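ABC transporter (Thermotoga maritima, PDB 1JI0) binds ATP and is probably the ATP-hydrolysing subunit of a branched-chain amino acid transporter. Local coordinates at residues V29-N41 with N186-A199. Residues are numbered along the deposited sequence; the frame is centred on the assembly and turned at random.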
loop_
_atom_site.group_PDB
_atom_site.type_symbol
_atom_site.label_atom_id
_atom_site.label_comp_id
_atom_site.label_asym_id
_atom_site.label_seq_id
_atom_site.Cartn_x
_atom_site.Cartn_y
_atom_site.Cartn_z
ATOM N N VAL A 29 -0.448 12.163 -2.408
ATOM C CA VAL A 29 -0.100 11.035 -3.271
ATOM C C VAL A 29 -0.614 11.410 -4.663
ATOM O O VAL A 29 -1.805 11.286 -4.942
ATOM C CB VAL A 29 -0.780 9.728 -2.794
ATOM C CG1 VAL A 29 -0.279 8.555 -3.617
ATOM C CG2 VAL A 29 -0.490 9.500 -1.298
ATOM N N PRO A 30 0.282 11.904 -5.542
ATOM C CA PRO A 30 -0.094 12.308 -6.905
ATOM C C PRO A 30 -0.502 11.136 -7.787
ATOM O O PRO A 30 0.021 10.025 -7.648
ATOM C CB PRO A 30 1.172 13.004 -7.433
ATOM C CG PRO A 30 1.891 13.457 -6.156
ATOM C CD PRO A 30 1.686 12.257 -5.261
ATOM N N ARG A 31 -1.428 11.406 -8.705
ATOM C CA ARG A 31 -1.931 10.402 -9.630
ATOM C C ARG A 31 -0.789 9.770 -10.413
ATOM O O ARG A 31 0.093 10.475 -10.904
ATOM C CB ARG A 31 -2.934 11.043 -10.602
ATOM C CG ARG A 31 -3.459 10.105 -11.708
ATOM C CD ARG A 31 -4.675 10.717 -12.397
ATOM N NE ARG A 31 -5.723 10.998 -11.413
ATOM C CZ ARG A 31 -6.522 10.077 -10.875
ATOM N NH1 ARG A 31 -6.415 8.808 -11.234
ATOM N NH2 ARG A 31 -7.396 10.416 -9.935
ATOM N N GLY A 32 -0.810 8.443 -10.514
ATOM C CA GLY A 32 0.204 7.720 -11.267
ATOM C C GLY A 32 1.561 7.558 -10.611
ATOM O O GLY A 32 2.478 7.014 -11.222
ATOM N N GLN A 33 1.708 8.017 -9.373
ATOM C CA GLN A 33 2.995 7.892 -8.699
ATOM C C GLN A 33 3.001 6.850 -7.593
ATOM O O GLN A 33 1.954 6.347 -7.177
ATOM C CB GLN A 33 3.412 9.240 -8.090
ATOM C CG GLN A 33 3.807 10.303 -9.102
ATOM C CD GLN A 33 4.307 11.570 -8.434
ATOM O OE1 GLN A 33 4.757 11.540 -7.292
ATOM N NE2 GLN A 33 4.240 12.688 -9.146
ATOM N N ILE A 34 4.199 6.513 -7.134
ATOM C CA ILE A 34 4.362 5.593 -6.020
ATOM C C ILE A 34 4.922 6.485 -4.929
ATOM O O ILE A 34 5.995 7.072 -5.089
ATOM C CB ILE A 34 5.392 4.480 -6.309
ATOM C CG1 ILE A 34 4.819 3.464 -7.296
ATOM C CG2 ILE A 34 5.791 3.798 -4.992
ATOM C CD1 ILE A 34 5.873 2.489 -7.848
ATOM N N VAL A 35 4.182 6.626 -3.839
ATOM C CA VAL A 35 4.637 7.435 -2.718
ATOM C C VAL A 35 4.885 6.488 -1.561
ATOM O O VAL A 35 4.101 5.578 -1.327
ATOM C CB VAL A 35 3.578 8.479 -2.300
ATOM C CG1 VAL A 35 3.968 9.111 -0.963
ATOM C CG2 VAL A 35 3.473 9.553 -3.366
ATOM N N THR A 36 5.976 6.686 -0.836
ATOM C CA THR A 36 6.247 5.807 0.272
ATOM C C THR A 36 6.385 6.542 1.596
ATOM O O THR A 36 6.884 7.668 1.674
ATOM C CB THR A 36 7.512 4.947 0.015
ATOM O OG1 THR A 36 7.647 3.981 1.068
ATOM C CG2 THR A 36 8.768 5.825 -0.037
ATOM N N LEU A 37 5.896 5.889 2.638
ATOM C CA LEU A 37 5.966 6.411 3.986
ATOM C C LEU A 37 6.880 5.410 4.677
ATOM O O LEU A 37 6.571 4.220 4.740
ATOM C CB LEU A 37 4.567 6.413 4.597
ATOM C CG LEU A 37 4.345 6.876 6.029
ATOM C CD1 LEU A 37 4.843 8.310 6.216
ATOM C CD2 LEU A 37 2.846 6.775 6.329
ATOM N N ILE A 38 8.029 5.888 5.147
ATOM C CA ILE A 38 8.991 5.023 5.811
ATOM C C ILE A 38 9.273 5.513 7.220
ATOM O O ILE A 38 8.974 6.655 7.561
ATOM C CB ILE A 38 10.322 4.954 5.021
ATOM C CG1 ILE A 38 10.982 6.336 4.965
ATOM C CG2 ILE A 38 10.057 4.449 3.603
ATOM C CD1 ILE A 38 12.331 6.336 4.258
ATOM N N GLY A 39 9.840 4.631 8.037
ATOM C CA GLY A 39 10.164 4.981 9.402
ATOM C C GLY A 39 10.347 3.725 10.221
ATOM O O GLY A 39 9.948 2.640 9.794
ATOM N N ALA A 40 10.947 3.867 11.399
ATOM C CA ALA A 40 11.186 2.727 12.277
ATOM C C ALA A 40 9.882 2.154 12.819
ATOM O O ALA A 40 8.829 2.792 12.756
ATOM C CB ALA A 40 12.090 3.142 13.428
ATOM N N ASN A 41 9.961 0.944 13.358
ATOM C CA ASN A 41 8.788 0.286 13.911
ATOM C C ASN A 41 8.185 1.124 15.036
ATOM O O ASN A 41 8.884 1.547 15.954
ATOM C CB ASN A 41 9.167 -1.096 14.433
ATOM C CG ASN A 41 7.993 -2.038 14.455
ATOM O OD1 ASN A 41 7.072 -1.889 15.256
ATOM N ND2 ASN A 41 8.009 -3.014 13.554
ATOM N N ASN A 186 2.629 0.024 -11.049
ATOM C CA ASN A 186 2.613 1.469 -11.232
ATOM C C ASN A 186 2.803 1.871 -12.685
ATOM O O ASN A 186 2.252 2.873 -13.129
ATOM C CB ASN A 186 3.704 2.137 -10.400
ATOM C CG ASN A 186 3.717 3.650 -10.575
ATOM O OD1 ASN A 186 2.774 4.339 -10.183
ATOM N ND2 ASN A 186 4.773 4.167 -11.180
ATOM N N GLN A 187 3.603 1.105 -13.418
ATOM C CA GLN A 187 3.846 1.400 -14.830
ATOM C C GLN A 187 2.565 1.272 -15.652
ATOM O O GLN A 187 2.478 1.791 -16.765
ATOM C CB GLN A 187 4.946 0.480 -15.377
ATOM C CG GLN A 187 6.335 0.848 -14.847
ATOM C CD GLN A 187 7.411 -0.176 -15.187
ATOM O OE1 GLN A 187 8.601 0.067 -14.965
ATOM N NE2 GLN A 187 7.000 -1.328 -15.720
ATOM N N GLU A 188 1.569 0.587 -15.100
ATOM C CA GLU A 188 0.291 0.444 -15.783
ATOM C C GLU A 188 -0.631 1.603 -15.424
ATOM O O GLU A 188 -1.737 1.707 -15.950
ATOM C CB GLU A 188 -0.369 -0.890 -15.430
ATOM C CG GLU A 188 0.418 -2.068 -15.953
ATOM C CD GLU A 188 0.686 -1.960 -17.442
ATOM O OE1 GLU A 188 1.702 -2.520 -17.908
ATOM O OE2 GLU A 188 -0.123 -1.319 -18.150
ATOM N N GLY A 189 -0.171 2.472 -14.525
ATOM C CA GLY A 189 -0.955 3.638 -14.153
ATOM C C GLY A 189 -1.488 3.709 -12.733
ATOM O O GLY A 189 -1.935 4.762 -12.283
ATOM N N THR A 190 -1.430 2.601 -12.015
ATOM C CA THR A 190 -1.940 2.549 -10.655
ATOM C C THR A 190 -1.180 3.422 -9.650
ATOM O O THR A 190 0.040 3.353 -9.546
ATOM C CB THR A 190 -1.951 1.095 -10.168
ATOM O OG1 THR A 190 -2.675 0.294 -11.113
ATOM C CG2 THR A 190 -2.617 0.981 -8.820
ATOM N N THR A 191 -1.919 4.243 -8.914
ATOM C CA THR A 191 -1.343 5.118 -7.900
ATOM C C THR A 191 -1.159 4.274 -6.651
ATOM O O THR A 191 -2.078 3.564 -6.237
ATOM C CB THR A 191 -2.287 6.292 -7.591
ATOM O OG1 THR A 191 -2.572 6.993 -8.806
ATOM C CG2 THR A 191 -1.648 7.247 -6.595
ATOM N N ILE A 192 0.024 4.348 -6.055
ATOM C CA ILE A 192 0.344 3.551 -4.877
ATOM C C ILE A 192 0.871 4.325 -3.676
ATOM O O ILE A 192 1.658 5.262 -3.831
ATOM C CB ILE A 192 1.419 2.482 -5.238
ATOM C CG1 ILE A 192 0.871 1.532 -6.297
ATOM C CG2 ILE A 192 1.864 1.720 -3.983
ATOM C CD1 ILE A 192 1.908 0.574 -6.866
ATOM N N LEU A 193 0.425 3.930 -2.482
ATOM C CA LEU A 193 0.911 4.505 -1.228
ATOM C C LEU A 193 1.519 3.292 -0.528
ATOM O O LEU A 193 0.812 2.378 -0.101
ATOM C CB LEU A 193 -0.211 5.123 -0.375
ATOM C CG LEU A 193 0.305 5.779 0.924
ATOM C CD1 LEU A 193 1.525 6.616 0.633
ATOM C CD2 LEU A 193 -0.739 6.679 1.540
ATOM N N LEU A 194 2.844 3.289 -0.442
ATOM C CA LEU A 194 3.597 2.189 0.127
ATOM C C LEU A 194 4.227 2.511 1.475
ATOM O O LEU A 194 5.014 3.452 1.590
ATOM C CB LEU A 194 4.694 1.792 -0.872
ATOM C CG LEU A 194 5.742 0.737 -0.527
ATOM C CD1 LEU A 194 5.081 -0.648 -0.483
ATOM C CD2 LEU A 194 6.849 0.760 -1.575
ATOM N N VAL A 195 3.867 1.734 2.494
ATOM C CA VAL A 195 4.428 1.899 3.825
ATOM C C VAL A 195 5.449 0.770 3.988
ATOM O O VAL A 195 5.132 -0.396 3.763
ATOM C CB VAL A 195 3.349 1.778 4.915
ATOM C CG1 VAL A 195 4.009 1.620 6.268
ATOM C CG2 VAL A 195 2.460 3.016 4.911
ATOM N N GLU A 196 6.674 1.113 4.374
ATOM C CA GLU A 196 7.717 0.106 4.514
ATOM C C GLU A 196 8.730 0.381 5.604
ATOM O O GLU A 196 8.979 1.523 5.984
ATOM C CB GLU A 196 8.468 -0.070 3.186
ATOM C CG GLU A 196 7.975 -1.213 2.314
ATOM C CD GLU A 196 8.283 -2.576 2.911
ATOM O OE1 GLU A 196 8.971 -2.627 3.951
ATOM O OE2 GLU A 196 7.846 -3.595 2.344
ATOM N N GLN A 197 9.301 -0.698 6.109
ATOM C CA GLN A 197 10.333 -0.622 7.124
ATOM C C GLN A 197 11.628 -0.734 6.322
ATOM O O GLN A 197 12.663 -0.195 6.709
ATOM C CB GLN A 197 10.191 -1.784 8.108
ATOM C CG GLN A 197 11.320 -1.900 9.110
ATOM C CD GLN A 197 10.891 -2.625 10.372
ATOM O OE1 GLN A 197 10.189 -3.640 10.314
ATOM N NE2 GLN A 197 11.316 -2.108 11.525
ATOM N N ASN A 198 11.548 -1.435 5.191
ATOM C CA ASN A 198 12.688 -1.609 4.299
ATOM C C ASN A 198 12.765 -0.329 3.475
ATOM O O ASN A 198 12.279 -0.271 2.350
ATOM C CB ASN A 198 12.467 -2.823 3.389
ATOM C CG ASN A 198 13.713 -3.203 2.597
ATOM O OD1 ASN A 198 13.876 -4.357 2.194
ATOM N ND2 ASN A 198 14.592 -2.236 2.364
ATOM N N ALA A 199 13.370 0.698 4.063
ATOM C CA ALA A 199 13.492 2.003 3.426
ATOM C C ALA A 199 14.238 1.985 2.103
ATOM O O ALA A 199 13.836 2.655 1.149
ATOM C CB ALA A 199 14.152 2.990 4.399
HETATM O O HOH W 1 1.981 5.481 -13.326
#
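Thr191 packs against the type II turn from Pro30 to Gln33: its OG1 accepts the amide of Gly32 (N to OG1 2.9 Å, 164° at the hydrogen), while its methyl CG2, anti to the backbone N, lies 3.5 Å from Val29 CG1 and also touches the carbonyl O of Pro30. Losing both branches of Thr191 to an alanine is likely to leave the Gly32 amide without this acceptor and to open a gap beside Val29 CG1. From this turn strands 34-38 and 192-196 run parallel, starting with a straight bond from Ile192 N to Gln33 O (3.0 Å). Further along, Leu194 O takes two donors from opposite faces of its carbonyl plane, Leu37 N (2.8 Å) and the hydroxyl OG1 of Thr36 (2.7 Å), which stands 41° out of that plane. Val35, Leu37, Leu193 and Val195 share one face of the sheet. Val35 CG1 meets Leu193 CD1 at 3.8 Å, Leu37 and Val195 lie side by side, and helix 45-52 packs over Leu193 and Val195. On the other face Glu196 folds back, its OE1 accepting from both Gln197 N and Asn198 N and its OE2 hydrogen-bonded to Ser167 OG. Beyond Ile38, Gly39 enters the Walker A P-loop, where its carbonyl O accepts from Lys45 NZ and Asn41 reaches the bound ATP. Backbone hydrogen bonds, with the extra hydroxyl bond on Leu194 O, thus tie two central strands together where 34-38 leads into the P-loop, at the carboxyl ends of the parallel strands.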